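Local coordinates for major capsid protein (Faustovirus, PDB 5J7O), which builds the protein shell of a large double-stranded DNA virus, folding as a double jelly-roll that associates into trimers, at the interface of chains A and B. Numbering follows the deposited sequence. Chains: chain A/B, major capsid protein.

Contact 1: the interface of chains A and B. Residues chain A 443, 580, 583, 585, 616; chain B 16, 19-20.
B:Ile19, at the end of helix 13-19, pushes its branched side chain against a wall of A:Pro580, A:His583 and A:Ile616, where the N-terminal region of one double jelly-roll capsid subunit reaches its neighbour. Followed outward, its CB lies 3.8 Å from CE1 of the A:His583 imidazole. The CG2 methyl, anti to the backbone N, touches the same CE1 and also faces CB of A:Pro580, 3.8 Å away. The longer branch leaves through CG1, anti to the carbonyl carbon (chi1 -58°), and ends in CD1, which sits 3.7 Å from CG2 of A:Ile616 and leans over the rim of one imidazole face. An isoleucine suits this place because its two branches can serve different neighbours, while the rigid proline ring and the strand-borne A:Ile616 (strand 607-620) offer it firm apolar surfaces.

One turn earlier on the helix, B:Asp16 supplies the polar part. Its OD1 accepts a hydrogen bond of 2.5 Å from NE2 of A:His583, nearly straight at 167° and close to the imidazole plane. The carboxylate is turned 38° from the ring, and its negative charge may favour a protonated histidine. OD2 points toward the A:Asn585 amide, whose plane stands almost perpendicular, but that approach is modelled too short to be trusted. The bent end of B:Met20 brings its CE methyl 4.0 Å from A:His583 CE1.

Contact 2: the interface of chains A and B. Residues chain A 150, 349, 359, 361, 364, 367; chain B 496-498, 503.
The carbonyl O of A:Ala359 meets carbon rather than donors of chain B: CB of B:Val498 lies 3.4 Å from it, and the CG2 methyl approaches the same oxygen. The carbonyl O of A:Gly361 likewise faces the CB methyl of B:Ala496, at 3.3 Å, and the CD side of the B:Pro497 ring. Small or compact residues suit this stretch, since they let the two loops come close.

Alongside these loops, side-chain carbons carry the contact. A:Leu349 meets B:Phe503 tip to tip, its CD2 methyl 3.7 Å from ring atom CE2. A:Leu364 comes across the phenyl group at about a right angle and touches CE1 with its own CD2, while its CB rests 3.7 Å from CG of B:Pro497. With CG anti to the backbone N (chi1 -162°), the B:Phe503 side chain extends its far end alongside both leucines, with the CZ tip pointing at A:Tyr367, 4.0 Å from its CD1. CB of B:Pro497 lies over the rim of the same phenyl face that the leucine methyls approach, so proline and leucines pack together there. This hydrophobic patch joins a loop and strand start of one capsid subunit to strands 341-351 and 364-375 of the next, and is likely to help hold the trimer together.

Contact 3: the interface of chains A and B. Residues chain A 367, 485, 487, 506, 508; chain B 486-488.
The phenol ring of A:Tyr367 carries the side chain of B:Arg488 on one face, with CB centred 3.5 Å above the ring centroid in a CH-pi contact. The extended chain then runs on over the hydroxyl end, where CD comes 3.5 Å from CZ. The guanidinium plane is tilted 63° to the ring, and it is the aliphatic stem that does the packing. Arginine suits the place because its long methylene chain can lie on an aromatic surface while its charged end continues past it.

Serines suit the neighbouring positions, being small enough for close strands yet able to bond to backbone. OG of A:Ser508, placed between its backbone N and carbonyl carbon (chi1 70°), accepts a nearly straight hydrogen bond of 3.3 Å from N of B:Tyr486. A weaker bond links N of B:Arg488 to OG of A:Ser506. A water lies 2.6 Å from O of B:Tyr486 and also bonds OG of A:Ser485 and of A:Ser506, bridging the chains. Beside it the methyls of A:Ala487 and B:Ala487 meet, with their CB atoms 3.9 Å apart. Strand 473-490 of chain B thus lies against strands 364-375, 473-490 and 503-521 of chain A, where long strands of the two subunits pack together, at the end of the elongated subunit far from its N-terminal helix.

Contact 1: the interface of chains A and B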
ATOM      1  N   PRO A 443      16.146  -8.539 -32.838  1.00 44.49           N
ATOM      2  CA  PRO A 443      15.283  -9.490 -32.125  1.00 41.88           C
ATOM      3  C   PRO A 443      14.540  -8.815 -30.983  1.00 37.66           C
ATOM      4  O   PRO A 443      15.114  -8.036 -30.221  1.00 34.19           O
ATOM      5  CB  PRO A 443      16.268 -10.545 -31.608  1.00 43.63           C
ATOM      6  CG  PRO A 443      17.420 -10.460 -32.526  1.00 45.33           C
ATOM      7  CD  PRO A 443      17.542  -9.014 -32.888  1.00 45.15           C
ATOM      8  N   PRO A 580      19.502 -14.217 -22.143  1.00 42.66           N
ATOM      9  CA  PRO A 580      18.398 -14.290 -23.113  1.00 42.36           C
ATOM     10  C   PRO A 580      17.552 -15.542 -22.907  1.00 43.86           C
ATOM     11  O   PRO A 580      18.067 -16.615 -22.587  1.00 44.93           O
ATOM     12  CB  PRO A 580      19.120 -14.309 -24.468  1.00 40.94           C
ATOM     13  CG  PRO A 580      20.475 -13.704 -24.190  1.00 40.07           C
ATOM     14  CD  PRO A 580      20.819 -14.118 -22.795  1.00 39.97           C
ATOM     15  N   HIS A 583      12.990 -14.711 -27.997  1.00 40.14           N
ATOM     16  CA  HIS A 583      12.876 -13.483 -28.770  1.00 39.97           C
ATOM     17  C   HIS A 583      12.142 -13.783 -30.068  1.00 39.62           C
ATOM     18  O   HIS A 583      11.892 -14.939 -30.416  1.00 37.64           O
ATOM     19  CB  HIS A 583      14.250 -12.872 -29.053  1.00 40.48           C
ATOM     20  CG  HIS A 583      15.155 -13.760 -29.849  1.00 43.47           C
ATOM     21  ND1 HIS A 583      16.094 -14.582 -29.264  1.00 45.47           N
ATOM     22  CD2 HIS A 583      15.266 -13.953 -31.185  1.00 45.95           C
ATOM     23  CE1 HIS A 583      16.743 -15.244 -30.205  1.00 47.39           C
ATOM     24  NE2 HIS A 583      16.259 -14.881 -31.380  1.00 47.97           N
ATOM     25  N   ASN A 585      12.462 -13.688 -34.000  1.00 49.82           N
ATOM     26  CA  ASN A 585      13.504 -13.674 -35.017  1.00 53.67           C
ATOM     27  C   ASN A 585      13.376 -12.433 -35.894  1.00 55.19           C
ATOM     28  O   ASN A 585      12.290 -11.871 -36.060  1.00 55.68           O
ATOM     29  CB  ASN A 585      13.419 -14.940 -35.871  1.00 56.65           C
ATOM     30  CG  ASN A 585      13.304 -16.202 -35.034  1.00 59.54           C
ATOM     31  OD1 ASN A 585      12.220 -16.551 -34.565  1.00 61.61           O
ATOM     32  ND2 ASN A 585      14.421 -16.893 -34.844  1.00 59.60           N
ATOM     33  N   ILE A 616      17.380  -6.925 -28.685  1.00 43.69           N
ATOM     34  CA  ILE A 616      18.716  -7.424 -28.383  1.00 43.79           C
ATOM     35  C   ILE A 616      19.687  -6.892 -29.425  1.00 44.74           C
ATOM     36  O   ILE A 616      19.393  -6.886 -30.626  1.00 45.52           O
ATOM     37  CB  ILE A 616      18.726  -8.965 -28.346  1.00 43.31           C
ATOM     38  CG1 ILE A 616      17.924  -9.478 -27.148  1.00 40.54           C
ATOM     39  CG2 ILE A 616      20.153  -9.497 -28.313  1.00 44.24           C
ATOM     40  CD1 ILE A 616      17.773 -10.984 -27.115  1.00 40.58           C
TER
ATOM     41  N   ASP B  16      20.288 -14.720 -34.493  1.00 52.90           N
ATOM     42  CA  ASP B  16      19.962 -16.031 -33.946  1.00 51.96           C
ATOM     43  C   ASP B  16      21.190 -16.914 -33.782  1.00 51.86           C
ATOM     44  O   ASP B  16      21.138 -17.892 -33.030  1.00 52.88           O
ATOM     45  CB  ASP B  16      18.933 -16.733 -34.833  1.00 53.49           C
ATOM     46  CG  ASP B  16      17.531 -16.204 -34.625  1.00 56.26           C
ATOM     47  OD1 ASP B  16      17.300 -15.515 -33.609  1.00 55.80           O
ATOM     48  OD2 ASP B  16      16.653 -16.489 -35.465  1.00 58.73           O
ATOM     49  N   ILE B  19      22.622 -15.841 -30.142  1.00 47.49           N
ATOM     50  CA  ILE B  19      21.722 -15.996 -29.008  1.00 45.50           C
ATOM     51  C   ILE B  19      21.389 -17.460 -28.749  1.00 47.18           C
ATOM     52  O   ILE B  19      21.252 -17.872 -27.596  1.00 47.15           O
ATOM     53  CB  ILE B  19      20.440 -15.165 -29.235  1.00 42.42           C
ATOM     54  CG1 ILE B  19      20.792 -13.691 -29.435  1.00 40.97           C
ATOM     55  CG2 ILE B  19      19.488 -15.313 -28.063  1.00 40.55           C
ATOM     56  CD1 ILE B  19      19.599 -12.821 -29.750  1.00 41.06           C
ATOM     57  N   MET B  20      21.262 -18.260 -29.803  1.00 48.73           N
ATOM     58  CA  MET B  20      20.918 -19.668 -29.667  1.00 47.04           C
ATOM     59  C   MET B  20      21.994 -20.619 -30.168  1.00 46.57           C
ATOM     60  O   MET B  20      22.101 -21.726 -29.636  1.00 46.94           O
ATOM     61  CB  MET B  20      19.602 -19.966 -30.400  1.00 46.54           C
ATOM     62  CG  MET B  20      18.404 -19.267 -29.782  1.00 47.44           C
ATOM     63  SD  MET B  20      16.887 -19.456 -30.734  1.00 48.53           S
ATOM     64  CE  MET B  20      17.356 -18.649 -32.258  1.00 48.45           C
TER

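Contact 2: the interface of chains A and B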
ATOM      1  N   TYR A 150     -41.046  29.479  -3.023  1.00 42.55           N
ATOM      2  CA  TYR A 150     -40.270  30.538  -3.656  1.00 42.33           C
ATOM      3  C   TYR A 150     -38.798  30.144  -3.619  1.00 41.62           C
ATOM      4  O   TYR A 150     -38.212  30.021  -2.539  1.00 40.58           O
ATOM      5  CB  TYR A 150     -40.509  31.870  -2.941  1.00 43.88           C
ATOM      6  CG  TYR A 150     -39.702  33.043  -3.454  1.00 44.46           C
ATOM      7  CD1 TYR A 150     -39.919  33.564  -4.724  1.00 46.17           C
ATOM      8  CD2 TYR A 150     -38.745  33.652  -2.651  1.00 43.15           C
ATOM      9  CE1 TYR A 150     -39.188  34.646  -5.186  1.00 45.57           C
ATOM     10  CE2 TYR A 150     -38.013  34.732  -3.104  1.00 42.56           C
ATOM     11  CZ  TYR A 150     -38.237  35.225  -4.371  1.00 44.11           C
ATOM     12  OH  TYR A 150     -37.508  36.302  -4.825  1.00 44.61           O
ATOM     13  N   LEU A 349     -38.359  28.785   0.101  1.00 39.27           N
ATOM     14  CA  LEU A 349     -39.252  29.275   1.145  1.00 39.10           C
ATOM     15  C   LEU A 349     -40.676  28.876   0.781  1.00 39.97           C
ATOM     16  O   LEU A 349     -41.263  29.439  -0.150  1.00 39.90           O
ATOM     17  CB  LEU A 349     -39.138  30.791   1.311  1.00 38.52           C
ATOM     18  CG  LEU A 349     -37.947  31.376   2.077  1.00 36.19           C
ATOM     19  CD1 LEU A 349     -36.648  31.237   1.299  1.00 33.32           C
ATOM     20  CD2 LEU A 349     -38.211  32.834   2.418  1.00 36.51           C
ATOM     21  N   ALA A 359     -41.829  36.604  -3.582  1.00 43.59           N
ATOM     22  CA  ALA A 359     -41.023  37.246  -2.551  1.00 42.83           C
ATOM     23  C   ALA A 359     -41.868  37.871  -1.448  1.00 43.78           C
ATOM     24  O   ALA A 359     -41.338  38.160  -0.370  1.00 44.30           O
ATOM     25  CB  ALA A 359     -40.122  38.312  -3.176  1.00 41.88           C
ATOM     26  N   GLY A 361     -44.681  36.473  -0.051  1.00 43.73           N
ATOM     27  CA  GLY A 361     -45.545  35.505   0.594  1.00 44.90           C
ATOM     28  C   GLY A 361     -45.420  35.543   2.106  1.00 46.09           C
ATOM     29  O   GLY A 361     -44.351  35.792   2.663  1.00 46.73           O
ATOM     30  N   LEU A 364     -44.453  31.462   6.685  1.00 41.61           N
ATOM     31  CA  LEU A 364     -43.349  30.599   6.276  1.00 38.79           C
ATOM     32  C   LEU A 364     -43.259  29.398   7.211  1.00 38.15           C
ATOM     33  O   LEU A 364     -43.022  29.558   8.413  1.00 39.19           O
ATOM     34  CB  LEU A 364     -42.032  31.372   6.282  1.00 36.16           C
ATOM     35  CG  LEU A 364     -40.770  30.538   6.051  1.00 33.54           C
ATOM     36  CD1 LEU A 364     -40.703  30.048   4.613  1.00 33.25           C
ATOM     37  CD2 LEU A 364     -39.517  31.323   6.419  1.00 32.68           C
ATOM     38  N   TYR A 367     -38.077  26.178   5.469  1.00 43.26           N
ATOM     39  CA  TYR A 367     -36.942  26.806   4.810  1.00 41.67           C
ATOM     40  C   TYR A 367     -35.889  25.745   4.521  1.00 41.52           C
ATOM     41  O   TYR A 367     -35.634  24.870   5.354  1.00 43.17           O
ATOM     42  CB  TYR A 367     -36.351  27.927   5.681  1.00 40.81           C
ATOM     43  CG  TYR A 367     -35.012  28.464   5.214  1.00 40.57           C
ATOM     44  CD1 TYR A 367     -34.936  29.450   4.235  1.00 39.89           C
ATOM     45  CD2 TYR A 367     -33.824  28.002   5.769  1.00 40.69           C
ATOM     46  CE1 TYR A 367     -33.717  29.947   3.814  1.00 41.27           C
ATOM     47  CE2 TYR A 367     -32.599  28.494   5.352  1.00 42.10           C
ATOM     48  CZ  TYR A 367     -32.552  29.466   4.375  1.00 43.03           C
ATOM     49  OH  TYR A 367     -31.336  29.958   3.959  1.00 44.04           O
TER
ATOM     50  N   ALA B 496     -44.009  39.289   5.337  1.00 47.40           N
ATOM     51  CA  ALA B 496     -43.257  38.389   4.476  1.00 45.51           C
ATOM     52  C   ALA B 496     -41.822  38.254   4.983  1.00 46.23           C
ATOM     53  O   ALA B 496     -41.217  39.246   5.410  1.00 47.31           O
ATOM     54  CB  ALA B 496     -43.260  38.897   3.034  1.00 42.38           C
ATOM     55  N   PRO B 497     -41.251  37.047   4.961  1.00 45.59           N
ATOM     56  CA  PRO B 497     -39.877  36.884   5.467  1.00 45.36           C
ATOM     57  C   PRO B 497     -38.832  37.620   4.645  1.00 45.87           C
ATOM     58  O   PRO B 497     -37.914  38.218   5.217  1.00 45.56           O
ATOM     59  CB  PRO B 497     -39.666  35.363   5.418  1.00 43.87           C
ATOM     60  CG  PRO B 497     -41.044  34.779   5.397  1.00 44.03           C
ATOM     61  CD  PRO B 497     -41.879  35.756   4.635  1.00 44.62           C
ATOM     62  N   VAL B 498     -38.951  37.594   3.315  1.00 46.92           N
ATOM     63  CA  VAL B 498     -37.911  38.139   2.448  1.00 48.11           C
ATOM     64  C   VAL B 498     -37.723  39.622   2.735  1.00 46.03           C
ATOM     65  O   VAL B 498     -38.667  40.415   2.637  1.00 46.30           O
ATOM     66  CB  VAL B 498     -38.255  37.893   0.975  1.00 50.20           C
ATOM     67  CG1 VAL B 498     -37.280  38.636   0.074  1.00 36.34           C
ATOM     68  CG2 VAL B 498     -38.239  36.405   0.668  1.00 35.75           C
ATOM     69  N   PHE B 503     -36.985  37.750   9.744  1.00 40.55           N
ATOM     70  CA  PHE B 503     -36.435  36.560   9.096  1.00 41.44           C
ATOM     71  C   PHE B 503     -35.047  36.314   9.684  1.00 41.68           C
ATOM     72  O   PHE B 503     -34.019  36.727   9.141  1.00 42.81           O
ATOM     73  CB  PHE B 503     -36.396  36.758   7.585  1.00 42.13           C
ATOM     74  CG  PHE B 503     -36.253  35.489   6.798  1.00 34.23           C
ATOM     75  CD1 PHE B 503     -36.404  34.250   7.397  1.00 33.83           C
ATOM     76  CD2 PHE B 503     -35.957  35.542   5.446  1.00 34.23           C
ATOM     77  CE1 PHE B 503     -36.262  33.089   6.658  1.00 41.21           C
ATOM     78  CE2 PHE B 503     -35.810  34.388   4.706  1.00 38.16           C
ATOM     79  CZ  PHE B 503     -35.964  33.161   5.309  1.00 38.46           C
TER

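Contact 3: the interface of chains A and B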
ATOM      1  N   TYR A 367     -38.077  26.178   5.469  1.00 43.26           N
ATOM      2  CA  TYR A 367     -36.942  26.806   4.810  1.00 41.67           C
ATOM      3  C   TYR A 367     -35.889  25.745   4.521  1.00 41.52           C
ATOM      4  O   TYR A 367     -35.634  24.870   5.354  1.00 43.17           O
ATOM      5  CB  TYR A 367     -36.351  27.927   5.681  1.00 40.81           C
ATOM      6  CG  TYR A 367     -35.012  28.464   5.214  1.00 40.57           C
ATOM      7  CD1 TYR A 367     -34.936  29.450   4.235  1.00 39.89           C
ATOM      8  CD2 TYR A 367     -33.824  28.002   5.769  1.00 40.69           C
ATOM      9  CE1 TYR A 367     -33.717  29.947   3.814  1.00 41.27           C
ATOM     10  CE2 TYR A 367     -32.599  28.494   5.352  1.00 42.10           C
ATOM     11  CZ  TYR A 367     -32.552  29.466   4.375  1.00 43.03           C
ATOM     12  OH  TYR A 367     -31.336  29.958   3.959  1.00 44.04           O
ATOM     13  N   SER A 485     -28.452  19.274   8.150  1.00 45.75           N
ATOM     14  CA  SER A 485     -28.873  19.997   9.340  1.00 44.74           C
ATOM     15  C   SER A 485     -30.391  20.078   9.390  1.00 41.60           C
ATOM     16  O   SER A 485     -31.065  20.059   8.358  1.00 39.41           O
ATOM     17  CB  SER A 485     -28.281  21.410   9.372  1.00 47.28           C
ATOM     18  OG  SER A 485     -28.943  22.222  10.326  1.00 49.37           O
ATOM     19  N   ALA A 487     -33.549  22.116  12.016  1.00 41.44           N
ATOM     20  CA  ALA A 487     -33.834  23.016  13.122  1.00 39.19           C
ATOM     21  C   ALA A 487     -35.330  23.277  13.193  1.00 41.34           C
ATOM     22  O   ALA A 487     -35.978  23.515  12.169  1.00 42.04           O
ATOM     23  CB  ALA A 487     -33.073  24.340  12.980  1.00 34.76           C
ATOM     24  N   SER A 506     -36.616  24.043   9.424  1.00 38.54           N
ATOM     25  CA  SER A 506     -35.457  24.547   8.704  1.00 38.55           C
ATOM     26  C   SER A 506     -34.479  23.404   8.482  1.00 37.08           C
ATOM     27  O   SER A 506     -34.305  22.551   9.356  1.00 36.70           O
ATOM     28  CB  SER A 506     -34.774  25.688   9.465  1.00 40.45           C
ATOM     29  OG  SER A 506     -33.585  26.093   8.814  1.00 41.93           O
ATOM     30  N   SER A 508     -30.676  22.333   5.991  1.00 36.56           N
ATOM     31  CA  SER A 508     -29.614  22.797   5.111  1.00 38.51           C
ATOM     32  C   SER A 508     -28.726  21.630   4.707  1.00 39.23           C
ATOM     33  O   SER A 508     -28.433  20.749   5.520  1.00 39.42           O
ATOM     34  CB  SER A 508     -28.768  23.889   5.777  1.00 38.19           C
ATOM     35  OG  SER A 508     -27.979  23.360   6.827  1.00 38.57           O
TER
ATOM     36  N   TYR B 486     -26.823  25.956   8.451  1.00 34.49           N
ATOM     37  CA  TYR B 486     -27.549  27.214   8.415  1.00 33.66           C
ATOM     38  C   TYR B 486     -29.006  26.951   8.759  1.00 34.99           C
ATOM     39  O   TYR B 486     -29.530  25.859   8.526  1.00 34.86           O
ATOM     40  CB  TYR B 486     -27.448  27.895   7.043  1.00 32.40           C
ATOM     41  CG  TYR B 486     -26.030  28.158   6.595  1.00 30.51           C
ATOM     42  CD1 TYR B 486     -25.329  29.265   7.052  1.00 31.74           C
ATOM     43  CD2 TYR B 486     -25.393  27.298   5.711  1.00 29.57           C
ATOM     44  CE1 TYR B 486     -24.031  29.507   6.643  1.00 33.02           C
ATOM     45  CE2 TYR B 486     -24.097  27.531   5.296  1.00 30.79           C
ATOM     46  CZ  TYR B 486     -23.421  28.636   5.766  1.00 32.66           C
ATOM     47  OH  TYR B 486     -22.129  28.870   5.353  1.00 32.39           O
ATOM     48  N   ALA B 487     -29.656  27.965   9.326  1.00 29.86           N
ATOM     49  CA  ALA B 487     -31.059  27.863   9.691  1.00 37.85           C
ATOM     50  C   ALA B 487     -31.680  29.250   9.666  1.00 36.93           C
ATOM     51  O   ALA B 487     -31.080  30.216  10.144  1.00 35.84           O
ATOM     52  CB  ALA B 487     -31.238  27.222  11.074  1.00 39.13           C
ATOM     53  N   ARG B 488     -32.882  29.338   9.101  1.00 39.13           N
ATOM     54  CA  ARG B 488     -33.628  30.583   9.009  1.00 42.29           C
ATOM     55  C   ARG B 488     -35.067  30.339   9.438  1.00 44.42           C
ATOM     56  O   ARG B 488     -35.673  29.333   9.057  1.00 47.36           O
ATOM     57  CB  ARG B 488     -33.595  31.150   7.583  1.00 43.09           C
ATOM     58  CG  ARG B 488     -32.394  32.029   7.261  1.00 45.91           C
ATOM     59  CD  ARG B 488     -32.544  32.602   5.859  1.00 50.25           C
ATOM     60  NE  ARG B 488     -31.739  33.798   5.621  1.00 53.61           N
ATOM     61  CZ  ARG B 488     -32.061  35.012   6.056  1.00 57.22           C
ATOM     62  NH1 ARG B 488     -33.159  35.191   6.775  1.00 59.22           N
ATOM     63  NH2 ARG B 488     -31.278  36.047   5.784  1.00 58.00           N
TER
HETATM   64  O   HOH W   1     -31.288  24.217   9.531  1.00 39.66           O

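Contacts 2 and 3 are neighbours, with C-alpha centres about 13 Å apart, and share A:Tyr367 on strand 364-375. Strand 503-521 also serves both, from chain B in contact 2 and from chain A in contact 3, so the same strand contributes different residues on the two sides of the interface, consistent with an interface that lacks exact two-fold symmetry. Contact 1 lies far away, about 82 Å from contact 2 and 74 Å from contact 3, and uses the N-terminal helix 13-19 instead. Gripping at widely separated points along the elongated subunits should restrain them from pivoting against each other within the three-copy capsid assembly.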